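Side-chain contacts in apoptosis regulator Bcl-2 homolog (PDB 5TZP), which blocks apoptosis of the infected host cell by sequestering and inactivating pro-apoptotic Bcl-2 proteins, among them BAK1 and BAX: residues 18-21 / 22-26; 131-134 / 135-139; 99-102 / 103-107. All coordinates share one frame; numbering follows the deposited sequence.

Interaction 1: residues 18-21 / 22-26; sequences IALN and MIQNY. With SO4 (sulfate ion), chain O.
I23 N donates to A19 O and Q24 N to L20 O in the nearly straight i to i+4 bonds of a regular alpha-helix, the second 2.9 Å long, so that residues 18-26 form an unbroken run of helix 14-32. The next carbonyl is gripped twice. N25 N reaches N21 O at 3.1 Å from above the carbonyl plane, while N25 ND2 comes to N21 O at 2.9 Å from the opposite face, with a more bent N-H...O angle of 151°. N25 can reach back like this because its CG sits on the side of its own backbone N (chi1 -85°), folding the amide over the preceding turn. At the other end of that amide OD1 is hydrogen-bonded to R36, and the two anchors together fix its rotation. L20 and Q24 lie alongside each other and point the same way, with Q24 OE1 4.0 Å from L20 CD1. Extended beyond CG, Q24 carries NE2 outward to a sulfate ion, probably from the crystallisation liquor, whose O3 is 2.6 Å from NE2; D115 OD2 also accepts from this nitrogen. On the more buried side, I23 CD1 lies 3.4 Å from A19 O. Around this N-terminal helix of the Bcl-2 bundle, L20 and I23 meet T123 of helix 115-136, M22 packs on Y46 and L49 of helix 43-68, and I23 touches I95 of helix 88-105.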
ATOM      1  N   ILE A  18       7.937 -10.928   6.206  1.00 14.02           N
ATOM      2  CA  ILE A  18       6.479 -11.089   6.337  1.00 13.24           C
ATOM      3  C   ILE A  18       5.752  -9.878   5.746  1.00 11.88           C
ATOM      4  O   ILE A  18       4.768  -9.990   4.988  1.00 11.41           O
ATOM      5  CB  ILE A  18       6.103 -11.299   7.800  1.00 14.13           C
ATOM      6  CG1 ILE A  18       6.537 -12.708   8.284  1.00 15.76           C
ATOM      7  CG2 ILE A  18       4.620 -11.093   7.974  1.00 14.92           C
ATOM      8  CD1 ILE A  18       6.562 -12.874   9.750  1.00 18.76           C
ATOM      9  N   ALA A  19       6.285  -8.680   6.013  1.00 12.70           N
ATOM     10  CA  ALA A  19       5.704  -7.473   5.407  1.00 10.89           C
ATOM     11  C   ALA A  19       5.924  -7.425   3.899  1.00 12.06           C
ATOM     12  O   ALA A  19       4.993  -7.227   3.110  1.00 11.48           O
ATOM     13  CB  ALA A  19       6.285  -6.227   6.066  1.00 12.91           C
ATOM     14  N   LEU A  20       7.189  -7.549   3.484  1.00 12.35           N
ATOM     15  CA  LEU A  20       7.541  -7.388   2.073  1.00 12.78           C
ATOM     16  C   LEU A  20       6.816  -8.388   1.200  1.00 11.17           C
ATOM     17  O   LEU A  20       6.330  -8.048   0.152  1.00 11.86           O
ATOM     18  CB  LEU A  20       9.052  -7.510   1.910  1.00 13.69           C
ATOM     19  CG  LEU A  20       9.530  -7.454   0.445  1.00 13.43           C
ATOM     20  CD1 LEU A  20       9.236  -6.084  -0.128  1.00 18.96           C
ATOM     21  CD2 LEU A  20      10.993  -7.772   0.338  1.00 22.43           C
ATOM     22  N   ASN A  21       6.802  -9.662   1.601  1.00 11.14           N
ATOM     23  CA  ASN A  21       6.249 -10.700   0.724  1.00 14.28           C
ATOM     24  C   ASN A  21       4.759 -10.481   0.450  1.00 11.11           C
ATOM     25  O   ASN A  21       4.292 -10.734  -0.641  1.00 12.37           O
ATOM     26  CB  ASN A  21       6.504 -12.065   1.361  1.00 16.79           C
ATOM     27  CG  ASN A  21       6.128 -13.197   0.483  1.00 31.11           C
ATOM     28  OD1 ASN A  21       5.139 -13.847   0.760  1.00 28.09           O
ATOM     29  ND2 ASN A  21       6.890 -13.445  -0.581  1.00 30.14           N
ATOM     30  N   MET A  22       3.998 -10.007   1.446  1.00 10.72           N
ATOM     31  CA  MET A  22       2.590  -9.695   1.240  1.00 10.16           C
ATOM     32  C   MET A  22       2.415  -8.539   0.283  1.00 10.94           C
ATOM     33  O   MET A  22       1.660  -8.617  -0.685  1.00 10.37           O
ATOM     34  CB  MET A  22       2.015  -9.341   2.594  1.00 10.81           C
ATOM     35  CG  MET A  22       0.544  -9.034   2.539  1.00 10.36           C
ATOM     36  SD  MET A  22      -0.516 -10.476   2.276  1.00 13.82           S
ATOM     37  CE  MET A  22      -0.759 -11.086   3.926  1.00 14.23           C
ATOM     38  N   ILE A  23       3.125  -7.444   0.528  1.00 10.05           N
ATOM     39  CA  ILE A  23       2.983  -6.247  -0.292  1.00  9.82           C
ATOM     40  C   ILE A  23       3.393  -6.522  -1.738  1.00  9.43           C
ATOM     41  O   ILE A  23       2.682  -6.168  -2.696  1.00 10.60           O
ATOM     42  CB  ILE A  23       3.829  -5.127   0.316  1.00  9.77           C
ATOM     43  CG1 ILE A  23       3.283  -4.709   1.682  1.00  8.92           C
ATOM     44  CG2 ILE A  23       3.864  -3.931  -0.665  1.00 10.63           C
ATOM     45  CD1 ILE A  23       4.216  -3.919   2.543  1.00 10.04           C
ATOM     46  N   GLN A  24       4.567  -7.119  -1.924  1.00 10.12           N
ATOM     47  CA  GLN A  24       5.089  -7.327  -3.278  1.00  9.88           C
ATOM     48  C   GLN A  24       4.235  -8.310  -4.061  1.00 10.22           C
ATOM     49  O   GLN A  24       3.926  -8.076  -5.232  1.00 10.76           O
ATOM     50  CB  GLN A  24       6.539  -7.772  -3.223  1.00 11.04           C
ATOM     51  CG  GLN A  24       7.222  -7.687  -4.590  1.00 12.41           C
ATOM     52  CD  GLN A  24       8.695  -7.790  -4.571  1.00 16.79           C
ATOM     53  OE1 GLN A  24       9.291  -8.087  -3.548  1.00 20.98           O
ATOM     54  NE2 GLN A  24       9.315  -7.657  -5.711  1.00 17.41           N
ATOM     55  N   ASN A  25       3.743  -9.393  -3.423  1.00 10.98           N
ATOM     56  CA  ASN A  25       2.833 -10.301  -4.138  1.00 11.90           C
ATOM     57  C   ASN A  25       1.559  -9.577  -4.554  1.00 10.70           C
ATOM     58  O   ASN A  25       1.078  -9.820  -5.668  1.00 11.05           O
ATOM     59  CB  ASN A  25       2.586 -11.562  -3.327  1.00 11.40           C
ATOM     60  CG  ASN A  25       3.658 -12.555  -3.584  1.00 14.60           C
ATOM     61  OD1 ASN A  25       3.745 -13.092  -4.662  1.00 14.66           O
ATOM     62  ND2 ASN A  25       4.466 -12.833  -2.576  1.00 15.57           N
ATOM     63  N   TYR A  26       0.972  -8.712  -3.706  1.00 10.18           N
ATOM     64  CA  TYR A  26      -0.227  -7.977  -4.115  1.00  9.73           C
ATOM     65  C   TYR A  26       0.086  -7.103  -5.329  1.00  9.65           C
ATOM     66  O   TYR A  26      -0.665  -7.080  -6.311  1.00  9.98           O
ATOM     67  CB  TYR A  26      -0.839  -7.177  -2.957  1.00 10.67           C
ATOM     68  CG  TYR A  26      -1.982  -6.346  -3.470  1.00 10.07           C
ATOM     69  CD1 TYR A  26      -3.109  -6.944  -3.960  1.00 12.15           C
ATOM     70  CD2 TYR A  26      -1.841  -5.015  -3.638  1.00 12.84           C
ATOM     71  CE1 TYR A  26      -4.147  -6.188  -4.567  1.00 11.73           C
ATOM     72  CE2 TYR A  26      -2.854  -4.278  -4.258  1.00 11.00           C
ATOM     73  CZ  TYR A  26      -3.938  -4.880  -4.707  1.00 11.00           C
ATOM     74  OH  TYR A  26      -4.927  -4.165  -5.369  1.00 14.81           O
TER
HETATM   75  S   SO4 O 213      12.829  -7.542  -7.032  0.70 56.77           S
HETATM   76  O1  SO4 O 213      12.994  -6.657  -8.212  0.70 39.81           O
HETATM   77  O2  SO4 O 213      13.794  -8.686  -7.097  0.70 40.89           O
HETATM   78  O3  SO4 O 213      11.454  -7.995  -7.109  0.70 42.01           O
HETATM   79  O4  SO4 O 213      13.060  -6.814  -5.769  0.70 42.71           O

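Interaction 2: residues 131-134 / 135-139; sequences RSWF and IDQDY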
ATOM      1  N   ARG A 131       7.541  -1.076  13.755  1.00 16.26           N
ATOM      2  CA  ARG A 131       7.779  -2.530  13.838  1.00 17.08           C
ATOM      3  C   ARG A 131       7.081  -3.168  15.023  1.00 17.67           C
ATOM      4  O   ARG A 131       6.421  -4.212  14.875  1.00 17.00           O
ATOM      5  CB  ARG A 131       9.286  -2.822  13.812  1.00 17.38           C
ATOM      6  CG  ARG A 131       9.673  -4.268  13.981  1.00 20.71           C
ATOM      7  CD  ARG A 131      11.198  -4.498  14.106  1.00 24.21           C
ATOM      8  NE  ARG A 131      11.939  -4.031  12.958  1.00 31.49           N
ATOM      9  CZ  ARG A 131      12.233  -4.761  11.877  1.00 38.56           C
ATOM     10  NH1 ARG A 131      11.867  -6.051  11.765  1.00 42.64           N
ATOM     11  NH2 ARG A 131      12.931  -4.189  10.909  1.00 39.41           N
ATOM     12  N   SER A 132       7.124  -2.564  16.214  1.00 18.70           N
ATOM     13  CA  SER A 132       6.454  -3.147  17.372  1.00 17.62           C
ATOM     14  C   SER A 132       4.945  -3.154  17.209  1.00 16.46           C
ATOM     15  O   SER A 132       4.259  -4.133  17.555  1.00 17.83           O
ATOM     16  CB  SER A 132       6.871  -2.341  18.604  1.00 22.12           C
ATOM     17  OG  SER A 132       8.167  -2.753  18.902  1.00 32.23           O
ATOM     18  N   TRP A 133       4.390  -2.081  16.613  1.00 17.12           N
ATOM     19  CA  TRP A 133       2.953  -2.046  16.298  1.00 14.66           C
ATOM     20  C   TRP A 133       2.562  -3.195  15.390  1.00 14.53           C
ATOM     21  O   TRP A 133       1.585  -3.898  15.649  1.00 14.70           O
ATOM     22  CB  TRP A 133       2.562  -0.677  15.673  1.00 14.70           C
ATOM     23  CG  TRP A 133       1.142  -0.525  15.324  1.00 14.93           C
ATOM     24  CD1 TRP A 133       0.198   0.009  16.084  1.00 16.17           C
ATOM     25  CD2 TRP A 133       0.510  -0.909  14.093  1.00 13.76           C
ATOM     26  NE1 TRP A 133      -1.014   0.020  15.425  1.00 17.67           N
ATOM     27  CE2 TRP A 133      -0.857  -0.550  14.192  1.00 13.71           C
ATOM     28  CE3 TRP A 133       0.976  -1.461  12.907  1.00 13.31           C
ATOM     29  CZ2 TRP A 133      -1.768  -0.805  13.156  1.00 15.27           C
ATOM     30  CZ3 TRP A 133       0.068  -1.678  11.868  1.00 12.51           C
ATOM     31  CH2 TRP A 133      -1.266  -1.349  11.991  1.00 14.25           C
ATOM     32  N   PHE A 134       3.336  -3.424  14.338  1.00 14.21           N
ATOM     33  CA  PHE A 134       3.034  -4.481  13.368  1.00 12.31           C
ATOM     34  C   PHE A 134       3.088  -5.856  13.983  1.00 12.43           C
ATOM     35  O   PHE A 134       2.160  -6.662  13.787  1.00 13.46           O
ATOM     36  CB  PHE A 134       3.969  -4.317  12.180  1.00 11.81           C
ATOM     37  CG  PHE A 134       3.740  -5.283  11.045  1.00 11.37           C
ATOM     38  CD1 PHE A 134       2.553  -5.284  10.320  1.00 12.45           C
ATOM     39  CD2 PHE A 134       4.688  -6.193  10.701  1.00 14.16           C
ATOM     40  CE1 PHE A 134       2.436  -6.141   9.175  1.00 13.73           C
ATOM     41  CE2 PHE A 134       4.529  -7.056   9.616  1.00 14.47           C
ATOM     42  CZ  PHE A 134       3.407  -7.021   8.875  1.00 13.89           C
ATOM     43  N   ILE A 135       4.121  -6.129  14.772  1.00 14.89           N
ATOM     44  CA  ILE A 135       4.194  -7.418  15.447  1.00 16.05           C
ATOM     45  C   ILE A 135       3.017  -7.578  16.389  1.00 18.66           C
ATOM     46  O   ILE A 135       2.392  -8.659  16.489  1.00 16.30           O
ATOM     47  CB  ILE A 135       5.549  -7.521  16.197  1.00 19.23           C
ATOM     48  CG1 ILE A 135       6.689  -7.537  15.179  1.00 18.76           C
ATOM     49  CG2 ILE A 135       5.554  -8.738  17.127  1.00 19.96           C
ATOM     50  CD1 ILE A 135       8.052  -7.289  15.820  1.00 22.61           C
ATOM     51  N   ASP A 136       2.652  -6.521  17.083  1.00 15.39           N
ATOM     52  CA  ASP A 136       1.566  -6.598  18.062  1.00 16.56           C
ATOM     53  C   ASP A 136       0.190  -6.781  17.432  1.00 15.77           C
ATOM     54  O   ASP A 136      -0.746  -7.270  18.084  1.00 17.34           O
ATOM     55  CB  ASP A 136       1.641  -5.364  18.963  1.00 20.79           C
ATOM     56  CG  ASP A 136       0.613  -5.390  20.009  1.00 31.82           C
ATOM     57  OD1 ASP A 136       0.771  -6.248  20.917  1.00 28.03           O
ATOM     58  OD2 ASP A 136      -0.366  -4.636  19.821  1.00 27.76           O
ATOM     59  N   GLN A 137       0.036  -6.384  16.175  1.00 14.23           N
ATOM     60  CA  GLN A 137      -1.109  -6.655  15.350  1.00 12.87           C
ATOM     61  C   GLN A 137      -1.171  -8.108  14.913  1.00 14.53           C
ATOM     62  O   GLN A 137      -2.072  -8.501  14.177  1.00 14.68           O
ATOM     63  CB  GLN A 137      -1.113  -5.769  14.121  1.00 13.90           C
ATOM     64  CG  GLN A 137      -1.473  -4.273  14.407  1.00 14.18           C
ATOM     65  CD  GLN A 137      -2.851  -4.140  14.958  1.00 14.34           C
ATOM     66  OE1 GLN A 137      -3.809  -4.536  14.299  1.00 13.07           O
ATOM     67  NE2 GLN A 137      -2.984  -3.545  16.129  1.00 19.28           N
ATOM     68  N   ASP A 138      -0.211  -8.925  15.352  1.00 13.84           N
ATOM     69  CA  ASP A 138       0.011 -10.278  14.775  1.00 13.99           C
ATOM     70  C   ASP A 138       0.210 -10.184  13.262  1.00 12.89           C
ATOM     71  O   ASP A 138      -0.414 -10.880  12.471  1.00 13.58           O
ATOM     72  CB  ASP A 138      -1.095 -11.288  15.166  1.00 13.67           C
ATOM     73  CG  ASP A 138      -0.814 -12.698  14.734  1.00 21.06           C
ATOM     74  OD1 ASP A 138       0.393 -13.090  14.551  1.00 21.15           O
ATOM     75  OD2 ASP A 138      -1.850 -13.392  14.511  1.00 23.83           O
ATOM     76  N   TYR A 139       1.100  -9.255  12.884  1.00 13.41           N
ATOM     77  CA  TYR A 139       1.488  -9.030  11.502  1.00 11.12           C
ATOM     78  C   TYR A 139       0.231  -8.649  10.732  1.00 10.88           C
ATOM     79  O   TYR A 139      -0.510  -7.730  11.112  1.00 13.24           O
ATOM     80  CB  TYR A 139       2.268 -10.249  10.968  1.00 13.75           C
ATOM     81  CG  TYR A 139       3.366 -10.685  11.875  1.00 15.76           C
ATOM     82  CD1 TYR A 139       4.597 -10.045  11.872  1.00 15.83           C
ATOM     83  CD2 TYR A 139       3.134 -11.607  12.837  1.00 17.74           C
ATOM     84  CE1 TYR A 139       5.617 -10.460  12.731  1.00 17.57           C
ATOM     85  CE2 TYR A 139       4.138 -11.996  13.707  1.00 19.65           C
ATOM     86  CZ  TYR A 139       5.357 -11.389  13.644  1.00 20.45           C
ATOM     87  OH  TYR A 139       6.317 -11.866  14.541  1.00 23.80           O
TER
HETATM   88  O   HOH W   1      -0.503  -2.910  17.505  1.00 22.92           O
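W133 and Q137 meet one turn apart, and a water ties their polar atoms together. Q137 CG lies over the six-membered ring of W133 in a CH-pi contact, 3.6 Å from the centroid and almost on the ring normal. The side chain then bends at chi2 (-62°), which brings its amide to within 16° of parallel with the indole. Both ends of that amide are used: OE1 accepts from W88 NE1, and NE2 donates to water 1, on the same face of the indole as CG. The water passes its own two hydrogens to W133 O and D136 OD2, the latter 2.9 Å from the water oxygen. W133 O thus serves two donors, since Q137 N also reaches it at 3.0 Å. Just before it in the chain, R131 O and S132 O take ordinary helical bonds from I135 N and D136 N. Helix 115-136 then finishes in a Schellman motif: D138 turns to positive phi (55°), Y139 N comes back to F134 O at 2.9 Å, and D138 N to I135 O at 2.9 Å. F134 O receives a further, weak bond from Q137 N. The motif's usual apolar contact across the turn is made here by two aromatic rings. Y139 presents its edge to the face of F134, Y139 CD1 standing 3.7 Å from F134 CE2, while Y139 CA sits over the F134 face 3.9 Å from its centroid. F134 also meets W140 edge-to-face. One turn apart on the same helix, R131 CG touches I135 CD1 at 3.9 Å, and the guanidinium carries on to a salt bridge between NH1 and D13, with NH2 making a weak bond to M11 O.

Interaction 3: residues 99-102 / 103-107; sequences AYYS and KKVKQ. With EDO (1,2-ethanediol), chain C.
Y101 and V105 make a direct apolar contact one turn apart on helix 88-105. V105 CG1 sits over one face of the Y101 ring, 4.1 Å from the centroid and 28° off the normal, in a CH-pi contact displaced toward the rim; the nearest ring carbon, Y101 CE1, is 3.6 Å from V105 CG1. The valine rotamer (chi1 -61°) leaves CG2 between the backbone N and the carbonyl carbon, where it lies close to Y101 O. Beneath the side chains V105 N donates to Y101 O at 3.0 Å, and weakly to S102 O as well. The phenol reaches beyond the valine: Y101 OH shares a 2.7 Å hydrogen bond with O1 of a 1,2-ethanediol, probably from the crystallisation liquor, which is held in turn by I72 O and F74 N.

The Y100 ring is itself buried, and K104 crosses it obliquely, placing CE close, 3.3 Å from Y100 OH. Beyond CE the contact loosens and opens to water, and the ammonium does not bond to the hydroxyl directly. Water 3 bridges them, accepting from K104 NZ at 2.9 Å and donating to Y100 OH, while water 2 spans the same pair with two weak bonds. The firmer anchor of Y100 OH is D65 OD1, whose negative charge, close to K104, probably also favours the ammonium's position. K103 and K106 lie on the exposed side and were each modelled in two conformers.

A99, whose carbonyl accepts from K103 N, closes the BH1 motif. From here Y100 runs in among I57, Y61 and I68 of helix 43-68 and touches Y30 of helix 14-32, S102 meets I27 of that helix, and Y101 leans on I118 of helix 115-136.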
ATOM      1  N   ALA A  99       0.187   0.351  -5.754  1.00  8.37           N
ATOM      2  CA  ALA A  99      -0.132  -0.611  -6.805  1.00  9.12           C
ATOM      3  C   ALA A  99      -0.640   0.103  -8.050  1.00  7.84           C
ATOM      4  O   ALA A  99      -0.196  -0.170  -9.179  1.00  9.86           O
ATOM      5  CB  ALA A  99      -1.134  -1.642  -6.309  1.00  8.65           C
ATOM      6  N   TYR A 100      -1.606   1.005  -7.867  1.00  8.34           N
ATOM      7  CA  TYR A 100      -2.172   1.755  -8.971  1.00  7.79           C
ATOM      8  C   TYR A 100      -1.076   2.513  -9.724  1.00  9.15           C
ATOM      9  O   TYR A 100      -1.001   2.488 -10.973  1.00  9.89           O
ATOM     10  CB  TYR A 100      -3.221   2.709  -8.384  1.00  8.50           C
ATOM     11  CG  TYR A 100      -4.044   3.449  -9.391  1.00  8.53           C
ATOM     12  CD1 TYR A 100      -5.133   2.849 -10.035  1.00 10.77           C
ATOM     13  CD2 TYR A 100      -3.696   4.716  -9.843  1.00 10.10           C
ATOM     14  CE1 TYR A 100      -5.847   3.466 -10.997  1.00 11.21           C
ATOM     15  CE2 TYR A 100      -4.429   5.379 -10.827  1.00 10.75           C
ATOM     16  CZ  TYR A 100      -5.509   4.734 -11.384  1.00  9.88           C
ATOM     17  OH  TYR A 100      -6.223   5.366 -12.381  1.00 12.38           O
ATOM     18  N   TYR A 101      -0.201   3.182  -8.967  1.00  8.60           N
ATOM     19  CA  TYR A 101       0.929   3.932  -9.487  1.00  8.90           C
ATOM     20  C   TYR A 101       1.855   3.023 -10.286  1.00  8.43           C
ATOM     21  O   TYR A 101       2.273   3.385 -11.408  1.00  9.99           O
ATOM     22  CB  TYR A 101       1.633   4.614  -8.287  1.00  9.71           C
ATOM     23  CG  TYR A 101       2.970   5.235  -8.593  1.00  9.38           C
ATOM     24  CD1 TYR A 101       3.070   6.439  -9.236  1.00 10.72           C
ATOM     25  CD2 TYR A 101       4.136   4.606  -8.287  1.00 12.35           C
ATOM     26  CE1 TYR A 101       4.292   7.007  -9.507  1.00 11.17           C
ATOM     27  CE2 TYR A 101       5.365   5.160  -8.566  1.00 10.97           C
ATOM     28  CZ  TYR A 101       5.401   6.369  -9.173  1.00 10.20           C
ATOM     29  OH  TYR A 101       6.639   6.936  -9.470  1.00 11.86           O
ATOM     30  N   SER A 102       2.230   1.893  -9.692  1.00  8.84           N
ATOM     31  CA  SER A 102       3.168   0.956 -10.349  0.50  7.81           C
ATOM     32  C   SER A 102       2.705   0.596 -11.747  1.00 10.09           C
ATOM     33  O   SER A 102       3.503   0.574 -12.708  1.00  9.85           O
ATOM     34  CB  SER A 102       3.261  -0.301  -9.489  0.50 12.45           C
ATOM     35  OG  SER A 102       4.030  -1.388 -10.027  0.50 15.69           O
ATOM     36  N   LYS A 103       1.414   0.322 -11.911  1.00  9.88           N
ATOM     37  CA  LYS A 103       0.908  -0.053 -13.219  0.50 10.58           C
ATOM     38  C   LYS A 103       0.949   1.138 -14.166  1.00 12.91           C
ATOM     39  O   LYS A 103       1.223   0.988 -15.357  1.00 14.15           O
ATOM     40  CB  LYS A 103      -0.486  -0.645 -13.064  0.50 12.59           C
ATOM     41  CG  LYS A 103      -1.039  -1.193 -14.352  0.50 17.92           C
ATOM     42  CD  LYS A 103      -2.383  -1.870 -14.111  0.50 17.44           C
ATOM     43  CE  LYS A 103      -2.999  -2.397 -15.446  0.50 24.71           C
ATOM     44  NZ  LYS A 103      -2.223  -3.498 -16.097  0.50 26.47           N
ATOM     45  N   LYS A 104       0.695   2.343 -13.677  1.00 10.75           N
ATOM     46  CA  LYS A 104       0.725   3.513 -14.521  1.00 10.54           C
ATOM     47  C   LYS A 104       2.118   3.848 -15.018  1.00 12.27           C
ATOM     48  O   LYS A 104       2.255   4.435 -16.099  1.00 13.97           O
ATOM     49  CB  LYS A 104       0.167   4.743 -13.800  1.00 12.27           C
ATOM     50  CG  LYS A 104      -1.339   4.700 -13.480  1.00 12.87           C
ATOM     51  CD  LYS A 104      -2.195   4.578 -14.715  1.00 14.89           C
ATOM     52  CE  LYS A 104      -3.632   4.611 -14.312  1.00 17.84           C
ATOM     53  NZ  LYS A 104      -4.524   4.316 -15.522  1.00 29.89           N
ATOM     54  N   VAL A 105       3.162   3.563 -14.244  1.00  9.90           N
ATOM     55  CA  VAL A 105       4.536   3.929 -14.573  1.00  9.51           C
ATOM     56  C   VAL A 105       5.306   2.762 -15.205  1.00 10.53           C
ATOM     57  O   VAL A 105       6.513   2.930 -15.478  1.00 11.07           O
ATOM     58  CB  VAL A 105       5.304   4.567 -13.375  1.00 10.93           C
ATOM     59  CG1 VAL A 105       4.625   5.854 -12.932  1.00 11.91           C
ATOM     60  CG2 VAL A 105       5.543   3.539 -12.275  1.00  9.83           C
ATOM     61  N   LYS A 106       4.678   1.633 -15.463  1.00  9.79           N
ATOM     62  CA  LYS A 106       5.343   0.533 -16.138  0.50 10.66           C
ATOM     63  C   LYS A 106       6.002   1.011 -17.425  1.00 10.05           C
ATOM     64  O   LYS A 106       5.405   1.741 -18.229  1.00 11.15           O
ATOM     65  CB  LYS A 106       4.321  -0.553 -16.436  0.50 11.57           C
ATOM     66  CG  LYS A 106       4.970  -1.846 -17.060  0.50 15.34           C
ATOM     67  CD  LYS A 106       3.910  -2.756 -17.609  0.50 19.00           C
ATOM     68  CE  LYS A 106       3.836  -2.633 -19.118  0.50 17.47           C
ATOM     69  NZ  LYS A 106       5.207  -3.188 -19.773  0.50 14.10           N
ATOM     70  N   GLN A 107       7.262   0.568 -17.633  1.00 10.01           N
ATOM     71  CA  GLN A 107       7.961   0.892 -18.851  1.00  9.27           C
ATOM     72  C   GLN A 107       7.258   0.261 -20.045  1.00 10.40           C
ATOM     73  O   GLN A 107       6.709  -0.820 -19.966  1.00 11.02           O
ATOM     74  CB  GLN A 107       9.384   0.359 -18.806  1.00 10.95           C
ATOM     75  CG  GLN A 107      10.266   1.075 -17.774  1.00 13.31           C
ATOM     76  CD  GLN A 107      11.710   0.735 -18.048  1.00 16.89           C
ATOM     77  OE1 GLN A 107      12.064  -0.439 -18.176  1.00 13.82           O
ATOM     78  NE2 GLN A 107      12.598   1.804 -18.322  1.00 16.77           N
TER
HETATM   79  C1  EDO C 201       9.732   7.893  -7.718  1.00 18.04           C
HETATM   80  O1  EDO C 201       8.333   8.105  -7.705  1.00 15.89           O
HETATM   81  C2  EDO C 201      10.456   8.650  -8.766  1.00 18.39           C
HETATM   82  O2  EDO C 201      10.389  10.017  -8.237  1.00 20.18           O
HETATM   83  O   HOH W   2      -7.227   6.353 -15.467  1.00 25.33           O
HETATM   84  O   HOH W   3      -7.246   3.968 -14.441  1.00 32.40           O

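How the interactions relate
Following the chain from its N terminus, interaction 1 comes first, on helix 14-32, then interaction 3 near the end of helix 88-105, and last interaction 2, where helix 115-136 finishes. Each lies within one continuous stretch, so none closes a long loop, and they neither nest nor cross. Interaction 1 touches both others. Its I18 and A19 pack on Y139 and F134 of interaction 2, with I18 CG2 3.9 Å from Y139 CB, and its Y26 meets A99 of interaction 3. Helix 14-32 thereby links two contacts on opposite sides of the chain's centre, whose own nearest atoms stay about 16 Å apart.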